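Long-range contacts in endo alpha-1,4 polygalactosaminidase (Neosartorya fumigata, PDB 6OJ1), which hydrolyses alpha-1,4-linked galactosamine polymers at internal bonds, as a family GH114 glycoside hydrolase, and disrupts microbial biofilms: residues W118-S123 / L159-A164; N125-M130 / I167-F172; D151-D156 / A189-P194. One frame throughout, in Å; residues are numbered along the deposited sequence.

Contact 1: W118-S123 / L159-A164; sequences WLNISS and LDLTQA. With NAG (2-acetamido-2-deoxy-beta-D-glucopyranose), chain C.
Leu159 and Leu161 pack against the chain from Trp118 to Ile121 in a van der Waals contact, chiefly of leucine methyls with backbone and without a hydrogen bond across it, where strand 116-119 runs out into a turn and the loop 159-162 leads into helix 163-179. Leu159 CD1 rests on the peptide link between Leu119 and Asn120, 3.4 Å from Asn120 N, and also touches Trp118 O and Asn120 CB. Leu161 divides its branches: CD1 lies 3.6 Å from Leu119 O, while CD2 meets Ile121 CG1 at 4.0 Å, the two side chains crossing obliquely. Ile121 CG1 is placed for this between its own backbone N and carbonyl carbon (chi1 58°).

Asn120 is N-glycosylated, with ND2 bonded to C1 of the sugar at 1.4 Å, and Asn120-Ile121-Ser122 forms the N-X-S sequon. Its OD1 turns back to accept from Ser122 N at 3.1 Å, an Asx turn in which the donor stands above the carbonyl plane by 42°. A type I beta turn overlaps it, Ser123 N donating to Asn120 O at 3.0 Å. With ND2 tied to the sugar and OD1 to the turn, the amide is held at two points. The acetyl methyl C8 of the sugar reaches Leu159 CD2 at 3.9 Å, so the glycan touches both sides of the contact.

The hydrogen bonds lie within each segment or run to residues outside the pair: Thr162 and Ser123 cap the starts of helices 163-179 and 124-140, and Asn120 pairs through its backbone with Asp105. The contact itself probably rests on dispersion, while Asn157 OD1, accepting from Leu159 N and Leu161 N, holds the backbone that carries the two leucines.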
loop_
_atom_site.group_PDB
_atom_site.type_symbol
_atom_site.label_atom_id
_atom_site.label_comp_id
_atom_site.label_asym_id
_atom_site.label_seq_id
_atom_site.Cartn_x
_atom_site.Cartn_y
_atom_site.Cartn_z
ATOM N N TRP A 118 -6.871 -1.529 15.158
ATOM C CA TRP A 118 -6.206 -2.729 14.673
ATOM C C TRP A 118 -7.199 -3.887 14.549
ATOM O O TRP A 118 -8.111 -4.030 15.363
ATOM C CB TRP A 118 -5.051 -3.098 15.618
ATOM C CG TRP A 118 -3.915 -2.115 15.533
ATOM C CD1 TRP A 118 -3.566 -1.164 16.460
ATOM C CD2 TRP A 118 -3.015 -1.956 14.435
ATOM N NE1 TRP A 118 -2.480 -0.439 16.009
ATOM C CE2 TRP A 118 -2.125 -0.909 14.768
ATOM C CE3 TRP A 118 -2.863 -2.609 13.200
ATOM C CZ2 TRP A 118 -1.100 -0.499 13.914
ATOM C CZ3 TRP A 118 -1.843 -2.196 12.347
ATOM C CH2 TRP A 118 -0.976 -1.147 12.710
ATOM N N LEU A 119 -7.023 -4.712 13.516
ATOM C CA LEU A 119 -7.873 -5.877 13.301
ATOM C C LEU A 119 -7.190 -7.152 13.771
ATOM O O LEU A 119 -5.969 -7.298 13.676
ATOM C CB LEU A 119 -8.218 -6.041 11.827
ATOM C CG LEU A 119 -9.096 -4.925 11.270
ATOM C CD1 LEU A 119 -9.259 -5.125 9.766
ATOM C CD2 LEU A 119 -10.426 -4.913 12.012
ATOM N N ASN A 120 -8.003 -8.105 14.233
ATOM C CA ASN A 120 -7.506 -9.471 14.389
ATOM C C ASN A 120 -7.474 -10.095 13.002
ATOM O O ASN A 120 -8.472 -10.621 12.498
ATOM C CB ASN A 120 -8.377 -10.268 15.344
ATOM C CG ASN A 120 -7.838 -11.665 15.576
ATOM O OD1 ASN A 120 -6.844 -12.064 14.965
ATOM N ND2 ASN A 120 -8.472 -12.403 16.452
ATOM N N ILE A 121 -6.302 -10.030 12.369
ATOM C CA ILE A 121 -6.175 -10.499 10.995
ATOM C C ILE A 121 -6.262 -12.012 10.885
ATOM O O ILE A 121 -6.337 -12.542 9.766
ATOM C CB ILE A 121 -4.862 -9.965 10.381
ATOM C CG1 ILE A 121 -3.645 -10.411 11.213
ATOM C CG2 ILE A 121 -4.948 -8.432 10.211
ATOM C CD1 ILE A 121 -2.291 -9.926 10.631
ATOM N N SER A 122 -6.290 -12.729 12.011
ATOM C CA SER A 122 -6.515 -14.172 11.988
ATOM C C SER A 122 -7.992 -14.539 12.028
ATOM O O SER A 122 -8.336 -15.714 11.838
ATOM C CB SER A 122 -5.806 -14.834 13.174
ATOM O OG SER A 122 -4.413 -14.560 13.141
ATOM N N SER A 123 -8.855 -13.568 12.307
ATOM C CA SER A 123 -10.288 -13.800 12.390
ATOM C C SER A 123 -10.850 -14.229 11.038
ATOM O O SER A 123 -10.604 -13.562 10.024
ATOM C CB SER A 123 -10.980 -12.519 12.860
ATOM O OG SER A 123 -12.336 -12.515 12.471
ATOM N N LEU A 159 -3.969 -7.095 20.523
ATOM C CA LEU A 159 -4.462 -8.411 20.129
ATOM C C LEU A 159 -3.366 -9.469 20.100
ATOM O O LEU A 159 -3.590 -10.545 19.532
ATOM C CB LEU A 159 -5.116 -8.359 18.746
ATOM C CG LEU A 159 -6.284 -7.386 18.600
ATOM C CD1 LEU A 159 -6.574 -7.132 17.129
ATOM C CD2 LEU A 159 -7.505 -7.951 19.318
ATOM N N ASP A 160 -2.191 -9.172 20.655
ATOM C CA ASP A 160 -1.033 -10.069 20.623
ATOM C C ASP A 160 -0.733 -10.554 19.203
ATOM O O ASP A 160 -0.378 -11.714 18.975
ATOM C CB ASP A 160 -1.223 -11.244 21.587
ATOM C CG ASP A 160 -1.103 -10.830 23.048
ATOM O OD1 ASP A 160 -0.556 -9.742 23.335
ATOM O OD2 ASP A 160 -1.546 -11.604 23.921
ATOM N N LEU A 161 -0.864 -9.648 18.236
ATOM C CA LEU A 161 -0.494 -9.960 16.861
ATOM C C LEU A 161 1.003 -10.219 16.732
ATOM O O LEU A 161 1.830 -9.553 17.366
ATOM C CB LEU A 161 -0.897 -8.803 15.936
ATOM C CG LEU A 161 -2.391 -8.560 15.733
ATOM C CD1 LEU A 161 -2.568 -7.369 14.808
ATOM C CD2 LEU A 161 -3.108 -9.804 15.177
ATOM N N THR A 162 1.354 -11.185 15.887
ATOM C CA THR A 162 2.736 -11.607 15.703
ATOM C C THR A 162 3.145 -11.492 14.237
ATOM O O THR A 162 2.316 -11.365 13.335
ATOM C CB THR A 162 2.936 -13.061 16.148
ATOM O OG1 THR A 162 2.166 -13.910 15.284
ATOM C CG2 THR A 162 2.513 -13.260 17.606
ATOM N N GLN A 163 4.455 -11.619 14.008
ATOM C CA GLN A 163 4.957 -11.684 12.641
ATOM C C GLN A 163 4.366 -12.865 11.882
ATOM O O GLN A 163 3.983 -12.727 10.713
ATOM C CB GLN A 163 6.482 -11.746 12.659
ATOM C CG GLN A 163 7.115 -10.444 13.134
ATOM C CD GLN A 163 8.616 -10.435 12.966
ATOM O OE1 GLN A 163 9.174 -11.223 12.202
ATOM N NE2 GLN A 163 9.285 -9.559 13.699
ATOM N N ALA A 164 4.255 -14.028 12.533
ATOM C CA ALA A 164 3.656 -15.183 11.868
ATOM C C ALA A 164 2.204 -14.910 11.483
ATOM O O ALA A 164 1.734 -15.377 10.439
ATOM C CB ALA A 164 3.757 -16.429 12.762
HETATM C C1 NAG C . -7.998 -13.749 16.701
HETATM C C2 NAG C . -8.125 -14.107 18.171
HETATM C C3 NAG C . -7.652 -15.538 18.404
HETATM C C4 NAG C . -8.366 -16.514 17.476
HETATM C C5 NAG C . -8.338 -16.035 16.021
HETATM C C6 NAG C . -9.268 -16.825 15.124
HETATM C C7 NAG C . -7.915 -12.474 19.997
HETATM C C8 NAG C . -6.982 -11.570 20.751
HETATM N N2 NAG C . -7.369 -13.182 19.001
HETATM O O3 NAG C . -7.917 -15.876 19.760
HETATM O O4 NAG C . -7.677 -17.759 17.526
HETATM O O5 NAG C . -8.751 -14.664 15.924
HETATM O O6 NAG C . -10.635 -16.552 15.416
HETATM O O7 NAG C . -9.102 -12.558 20.277
#

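Contact 2: N125-M130 / I167-F172; sequences NVRQIM and ISFVNF. With NAG (2-acetamido-2-deoxy-beta-D-glucopyranose), chain E.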
loop_
_atom_site.group_PDB
_atom_site.type_symbol
_atom_site.label_atom_id
_atom_site.label_comp_id
_atom_site.label_asym_id
_atom_site.label_seq_id
_atom_site.Cartn_x
_atom_site.Cartn_y
_atom_site.Cartn_z
ATOM N N ASN A 125 -13.815 -13.817 10.171
ATOM C CA ASN A 125 -14.695 -12.742 9.719
ATOM C C ASN A 125 -13.908 -11.629 9.042
ATOM O O ASN A 125 -14.330 -11.103 8.001
ATOM C CB ASN A 125 -15.499 -12.191 10.896
ATOM C CG ASN A 125 -16.633 -11.269 10.447
ATOM O OD1 ASN A 125 -17.496 -11.659 9.653
ATOM N ND2 ASN A 125 -16.630 -10.042 10.950
ATOM N N VAL A 126 -12.770 -11.243 9.625
ATOM C CA VAL A 126 -11.905 -10.254 8.992
ATOM C C VAL A 126 -11.437 -10.756 7.632
ATOM O O VAL A 126 -11.471 -10.026 6.629
ATOM C CB VAL A 126 -10.715 -9.922 9.914
ATOM C CG1 VAL A 126 -9.645 -9.093 9.150
ATOM C CG2 VAL A 126 -11.212 -9.118 11.130
ATOM N N ARG A 127 -10.988 -12.006 7.578
ATOM C CA ARG A 127 -10.511 -12.553 6.312
ATOM C C ARG A 127 -11.614 -12.566 5.256
ATOM O O ARG A 127 -11.363 -12.233 4.092
ATOM C CB ARG A 127 -9.914 -13.936 6.558
ATOM C CG ARG A 127 -8.603 -13.786 7.323
ATOM C CD ARG A 127 -7.864 -15.091 7.413
ATOM N NE ARG A 127 -6.522 -14.904 7.962
ATOM C CZ ARG A 127 -5.518 -15.741 7.715
ATOM N NH1 ARG A 127 -5.717 -16.782 6.911
ATOM N NH2 ARG A 127 -4.323 -15.535 8.248
ATOM N N GLN A 128 -12.854 -12.882 5.651
ATOM C CA GLN A 128 -13.943 -12.875 4.676
ATOM C C GLN A 128 -14.251 -11.456 4.205
ATOM O O GLN A 128 -14.561 -11.251 3.030
ATOM C CB GLN A 128 -15.199 -13.535 5.243
ATOM C CG GLN A 128 -16.341 -13.668 4.218
ATOM C CD GLN A 128 -15.946 -14.460 2.977
ATOM O OE1 GLN A 128 -15.556 -15.623 3.074
ATOM N NE2 GLN A 128 -16.052 -13.833 1.805
ATOM N N ILE A 129 -14.184 -10.470 5.103
ATOM C CA ILE A 129 -14.378 -9.082 4.677
ATOM C C ILE A 129 -13.312 -8.693 3.661
ATOM O O ILE A 129 -13.602 -8.025 2.656
ATOM C CB ILE A 129 -14.375 -8.132 5.893
ATOM C CG1 ILE A 129 -15.605 -8.382 6.774
ATOM C CG2 ILE A 129 -14.322 -6.635 5.437
ATOM C CD1 ILE A 129 -15.473 -7.747 8.162
ATOM N N MET A 130 -12.058 -9.103 3.898
ATOM C CA MET A 130 -11.007 -8.768 2.939
ATOM C C MET A 130 -11.219 -9.475 1.608
ATOM O O MET A 130 -10.886 -8.910 0.557
ATOM C CB MET A 130 -9.621 -9.093 3.505
ATOM C CG MET A 130 -9.316 -8.296 4.785
ATOM S SD MET A 130 -9.717 -6.534 4.632
ATOM C CE MET A 130 -9.979 -6.077 6.358
ATOM N N ILE A 167 2.417 -12.895 8.300
ATOM C CA ILE A 167 2.881 -13.718 7.186
ATOM C C ILE A 167 1.732 -14.561 6.649
ATOM O O ILE A 167 1.488 -14.604 5.440
ATOM C CB ILE A 167 4.072 -14.594 7.624
ATOM C CG1 ILE A 167 5.305 -13.716 7.872
ATOM C CG2 ILE A 167 4.406 -15.612 6.549
ATOM C CD1 ILE A 167 6.388 -14.366 8.761
ATOM N N SER A 168 1.003 -15.238 7.548
ATOM C CA SER A 168 -0.158 -16.022 7.136
ATOM C C SER A 168 -1.158 -15.141 6.398
ATOM O O SER A 168 -1.680 -15.517 5.341
ATOM C CB SER A 168 -0.817 -16.660 8.363
ATOM O OG SER A 168 -2.064 -17.268 8.039
ATOM N N PHE A 169 -1.435 -13.964 6.960
ATOM C CA PHE A 169 -2.452 -13.063 6.422
ATOM C C PHE A 169 -2.033 -12.523 5.065
ATOM O O PHE A 169 -2.832 -12.508 4.118
ATOM C CB PHE A 169 -2.677 -11.926 7.418
ATOM C CG PHE A 169 -3.792 -10.971 7.050
ATOM C CD1 PHE A 169 -5.095 -11.426 6.821
ATOM C CD2 PHE A 169 -3.543 -9.607 6.998
ATOM C CE1 PHE A 169 -6.125 -10.515 6.522
ATOM C CE2 PHE A 169 -4.566 -8.701 6.705
ATOM C CZ PHE A 169 -5.852 -9.168 6.477
ATOM N N VAL A 170 -0.777 -12.084 4.952
ATOM C CA VAL A 170 -0.310 -11.504 3.698
ATOM C C VAL A 170 -0.307 -12.564 2.600
ATOM O O VAL A 170 -0.724 -12.303 1.468
ATOM C CB VAL A 170 1.079 -10.861 3.896
ATOM C CG1 VAL A 170 1.765 -10.617 2.556
ATOM C CG2 VAL A 170 0.953 -9.539 4.696
ATOM N N ASN A 171 0.131 -13.787 2.915
ATOM C CA ASN A 171 0.112 -14.809 1.878
ATOM C C ASN A 171 -1.315 -15.205 1.518
ATOM O O ASN A 171 -1.598 -15.497 0.346
ATOM C CB ASN A 171 0.941 -16.018 2.319
ATOM C CG ASN A 171 2.427 -15.795 2.109
ATOM O OD1 ASN A 171 2.840 -15.266 1.070
ATOM N ND2 ASN A 171 3.242 -16.191 3.085
ATOM N N PHE A 172 -2.224 -15.190 2.499
ATOM C CA PHE A 172 -3.647 -15.391 2.228
ATOM C C PHE A 172 -4.184 -14.330 1.276
ATOM O O PHE A 172 -4.870 -14.647 0.295
ATOM C CB PHE A 172 -4.424 -15.366 3.552
ATOM C CG PHE A 172 -5.894 -15.068 3.408
ATOM C CD1 PHE A 172 -6.793 -16.080 3.125
ATOM C CD2 PHE A 172 -6.378 -13.772 3.617
ATOM C CE1 PHE A 172 -8.152 -15.809 3.015
ATOM C CE2 PHE A 172 -7.729 -13.493 3.509
ATOM C CZ PHE A 172 -8.618 -14.520 3.207
HETATM C C1 NAG E . 6.593 -21.043 2.095
HETATM C C2 NAG E . 6.081 -19.797 2.851
HETATM C C3 NAG E . 7.200 -19.157 3.689
HETATM C C4 NAG E . 7.871 -20.210 4.567
HETATM C C5 NAG E . 8.368 -21.354 3.690
HETATM C C6 NAG E . 9.071 -22.452 4.462
HETATM C C7 NAG E . 6.142 -18.152 0.986
HETATM C C8 NAG E . 5.315 -17.214 0.150
HETATM N N2 NAG E . 5.480 -18.826 1.942
HETATM O O3 NAG E . 6.627 -18.126 4.487
HETATM O O4 NAG E . 8.936 -19.700 5.368
HETATM O O5 NAG E . 7.248 -21.945 3.018
HETATM O O6 NAG E . 8.153 -23.345 5.076
HETATM O O7 NAG E . 7.354 -18.285 0.802
HETATM O O HOH W 1 -3.992 -18.919 6.088
#
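Arg127 stretches its side chain over the face of Phe172 and finishes in a hydrogen bond to Ser168, so that one residue joins the two helices by apolar, aromatic and polar contacts at once. The chain is extended from CG to NE. CD stands over the centre of the Phe172 ring, 4.2 Å from the centroid and 7° off the normal, a CH-pi contact. Nearer the helix, Arg127 CB touches Phe172 CZ at 3.6 Å. The guanidinium itself lies off-centre, with CZ 4.8 Å from the Phe172 centroid, a cation-pi contact with the planes not far from parallel.

At the tip, NH2 donates to Ser168 OG at 2.9 Å, nearly straight (169°) and in the guanidinium plane. NH1 gives a hydrogen bond to a water 2.9 Å away, and this water also bonds Ser168 OG, closing a small ring. NE donates to Ile121 O, so all three guanidinium nitrogens have partners and the flat group is fixed in its rotation. Phe169 offers its ring edge instead of its face: CD1 is 3.9 Å from Arg127 NE. Further along that edge, Phe169 CZ meets Met130 CG at 4.0 Å, the two side chains crossing at about a right angle.

The short segments run nearly parallel, at 27°, as expected for successive outer helices of a (beta/alpha) barrel, helix 124-140 leading into strand 144-148 and helix 163-179 into strand 183-187. On the side of strand 116-119, Val126 and Met130 touch Leu119, while Ile167 and Val170 lean on Val196 of helix 193-196.

Contact 3: D151-D156 / A189-P194; sequences DGYDND and AGDIIP. With NAG (2-acetamido-2-deoxy-beta-D-glucopyranose), chain B.
Tyr153 reaches Ala189 with its hydroxyl: OH lies 3.5 Å from Ala189 CA and slightly farther from CB. Ile192 CG2 approaches the same end of the ring obliquely, 4.0 Å from Tyr153 CZ, and Asp191 CB also comes near the hydroxyl. No direct hydrogen bond joins the segments; waters do this work. One, in the plane of the ring at its edge, bonds Tyr153 OH at 2.7 Å, accepts from Asp191 N at 3.0 Å and donates to Asp191 OD2. A second donates to Asp151 OD2 at 2.7 Å and accepts from Ala189 N at 3.0 Å.

The segments lie in the connections that follow the neighbouring parallel strands 144-148 and 183-187, each with a short 3-10 turn, at the C-terminal strand ends of the (beta/alpha) barrel, the end that carries the active site in such barrels.

Behind this shell, Asp151 O accepts from Asp154 N at 2.9 Å and from Asn155 ND2 at 3.0 Å, the donors reaching it from opposite faces of its plane. Gln163 and Ser166 of helix 163-179 touch Tyr153, and Leu186 and Ile167 back Ile192.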
loop_
_atom_site.group_PDB
_atom_site.type_symbol
_atom_site.label_atom_id
_atom_site.label_comp_id
_atom_site.label_asym_id
_atom_site.label_seq_id
_atom_site.Cartn_x
_atom_site.Cartn_y
_atom_site.Cartn_z
ATOM N N ASP A 151 1.217 -4.680 9.571
ATOM C CA ASP A 151 2.326 -4.621 10.515
ATOM C C ASP A 151 1.852 -4.363 11.941
ATOM O O ASP A 151 2.576 -3.754 12.733
ATOM C CB ASP A 151 3.346 -3.556 10.109
ATOM C CG ASP A 151 2.735 -2.150 9.998
ATOM O OD1 ASP A 151 1.504 -1.997 10.126
ATOM O OD2 ASP A 151 3.498 -1.193 9.781
ATOM N N GLY A 152 0.664 -4.875 12.292
ATOM C CA GLY A 152 0.146 -4.701 13.638
ATOM C C GLY A 152 1.078 -5.224 14.708
ATOM O O GLY A 152 1.150 -4.648 15.795
ATOM N N TYR A 153 1.832 -6.289 14.398
ATOM C CA TYR A 153 2.797 -6.859 15.343
ATOM C C TYR A 153 3.833 -5.837 15.800
ATOM O O TYR A 153 4.419 -5.999 16.877
ATOM C CB TYR A 153 3.511 -8.084 14.732
ATOM C CG TYR A 153 4.317 -7.757 13.494
ATOM C CD1 TYR A 153 5.587 -7.207 13.593
ATOM C CD2 TYR A 153 3.781 -7.951 12.220
ATOM C CE1 TYR A 153 6.317 -6.865 12.458
ATOM C CE2 TYR A 153 4.502 -7.620 11.085
ATOM C CZ TYR A 153 5.767 -7.078 11.211
ATOM O OH TYR A 153 6.492 -6.741 10.080
ATOM N N ASP A 154 4.080 -4.792 15.008
ATOM C CA ASP A 154 5.070 -3.781 15.332
ATOM C C ASP A 154 4.442 -2.568 16.011
ATOM O O ASP A 154 5.046 -1.490 16.030
ATOM C CB ASP A 154 5.809 -3.364 14.060
ATOM C CG ASP A 154 7.135 -2.692 14.345
ATOM O OD1 ASP A 154 7.712 -2.931 15.423
ATOM O OD2 ASP A 154 7.588 -1.910 13.486
ATOM N N ASN A 155 3.243 -2.733 16.567
ATOM C CA ASN A 155 2.468 -1.630 17.117
ATOM C C ASN A 155 1.685 -2.115 18.327
ATOM O O ASN A 155 1.538 -3.316 18.556
ATOM C CB ASN A 155 1.510 -1.074 16.076
ATOM C CG ASN A 155 2.229 -0.344 14.965
ATOM O OD1 ASN A 155 2.636 0.803 15.132
ATOM N ND2 ASN A 155 2.387 -1.001 13.829
ATOM N N ASP A 156 1.159 -1.160 19.091
ATOM C CA ASP A 156 0.316 -1.465 20.248
ATOM C C ASP A 156 -1.065 -1.841 19.713
ATOM O O ASP A 156 -1.967 -1.009 19.589
ATOM C CB ASP A 156 0.283 -0.270 21.201
ATOM C CG ASP A 156 -0.614 -0.491 22.409
ATOM O OD1 ASP A 156 -1.147 -1.606 22.585
ATOM O OD2 ASP A 156 -0.793 0.474 23.190
ATOM N N ALA A 189 6.425 -3.330 6.701
ATOM C CA ALA A 189 6.529 -4.678 7.279
ATOM C C ALA A 189 7.825 -5.368 6.873
ATOM O O ALA A 189 7.839 -6.556 6.535
ATOM C CB ALA A 189 5.313 -5.530 6.886
ATOM N N GLY A 190 8.937 -4.624 6.932
ATOM C CA GLY A 190 10.206 -5.144 6.446
ATOM C C GLY A 190 10.650 -6.450 7.093
ATOM O O GLY A 190 11.341 -7.255 6.460
ATOM N N ASP A 191 10.288 -6.670 8.365
ATOM C CA ASP A 191 10.755 -7.866 9.076
ATOM C C ASP A 191 10.255 -9.161 8.448
ATOM O O ASP A 191 10.905 -10.207 8.610
ATOM C CB ASP A 191 10.330 -7.820 10.542
ATOM C CG ASP A 191 11.089 -6.781 11.331
ATOM O OD1 ASP A 191 12.335 -6.851 11.352
ATOM O OD2 ASP A 191 10.445 -5.888 11.919
ATOM N N ILE A 192 9.113 -9.136 7.752
ATOM C CA ILE A 192 8.524 -10.367 7.214
ATOM C C ILE A 192 8.798 -10.556 5.727
ATOM O O ILE A 192 8.287 -11.516 5.130
ATOM C CB ILE A 192 7.004 -10.465 7.475
ATOM C CG1 ILE A 192 6.189 -9.449 6.650
ATOM C CG2 ILE A 192 6.688 -10.320 8.972
ATOM C CD1 ILE A 192 4.673 -9.730 6.647
ATOM N N ILE A 193 9.595 -9.673 5.113
ATOM C CA ILE A 193 9.879 -9.783 3.678
ATOM C C ILE A 193 10.269 -11.200 3.252
ATOM O O ILE A 193 9.693 -11.701 2.276
ATOM C CB ILE A 193 10.931 -8.744 3.267
ATOM C CG1 ILE A 193 10.346 -7.324 3.276
ATOM C CG2 ILE A 193 11.503 -9.096 1.884
ATOM C CD1 ILE A 193 11.476 -6.274 3.197
ATOM N N PRO A 194 11.238 -11.875 3.894
ATOM C CA PRO A 194 11.658 -13.196 3.394
ATOM C C PRO A 194 10.525 -14.191 3.270
ATOM O O PRO A 194 10.572 -15.068 2.403
ATOM C CB PRO A 194 12.672 -13.664 4.451
ATOM C CG PRO A 194 13.181 -12.434 5.057
ATOM C CD PRO A 194 12.024 -11.476 5.076
HETATM C C1 NAG B . 9.953 -18.894 4.707
HETATM C C2 NAG B . 10.841 -18.333 5.816
HETATM C C3 NAG B . 11.902 -17.410 5.213
HETATM C C4 NAG B . 12.688 -18.108 4.102
HETATM C C5 NAG B . 11.735 -18.804 3.119
HETATM C C6 NAG B . 12.440 -19.679 2.108
HETATM C C7 NAG B . 9.651 -18.227 7.964
HETATM C C8 NAG B . 8.853 -17.375 8.910
HETATM N N2 NAG B . 10.056 -17.639 6.830
HETATM O O3 NAG B . 12.771 -16.976 6.254
HETATM O O4 NAG B . 13.329 -17.133 3.283
HETATM O O5 NAG B . 10.768 -19.629 3.788
HETATM O O6 NAG B . 12.863 -18.915 0.987
HETATM O O7 NAG B . 9.911 -19.397 8.215
HETATM O O HOH W 2 6.069 -1.547 9.107
HETATM O O HOH W 3 8.650 -5.136 10.293
HETATM O O HOH W 4 9.202 -6.004 14.790
#

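Overall arrangement
Contacts 1 and 2 share helix 163-179 and the chain running from strand 116-119 into helix 124-140, their centres 10 Å apart, and Arg127 connects them. Contact 3 ties together two connections at the strand ends and meets contact 1 where Trp118 packs on Gly152 and Asn155, and contact 2 where Ile167 touches Ile192. Contact 1 is largely buried, with leucine methyls packed on backbone and no hydrogen bond across. The other two are partly buried: contact 2 adds a direct hydrogen bond to CH-pi and off-centre cation-pi contacts of an arginine with a phenylalanine, whereas contact 3 combines tyrosine packing with bridging waters in place of direct hydrogen bonds.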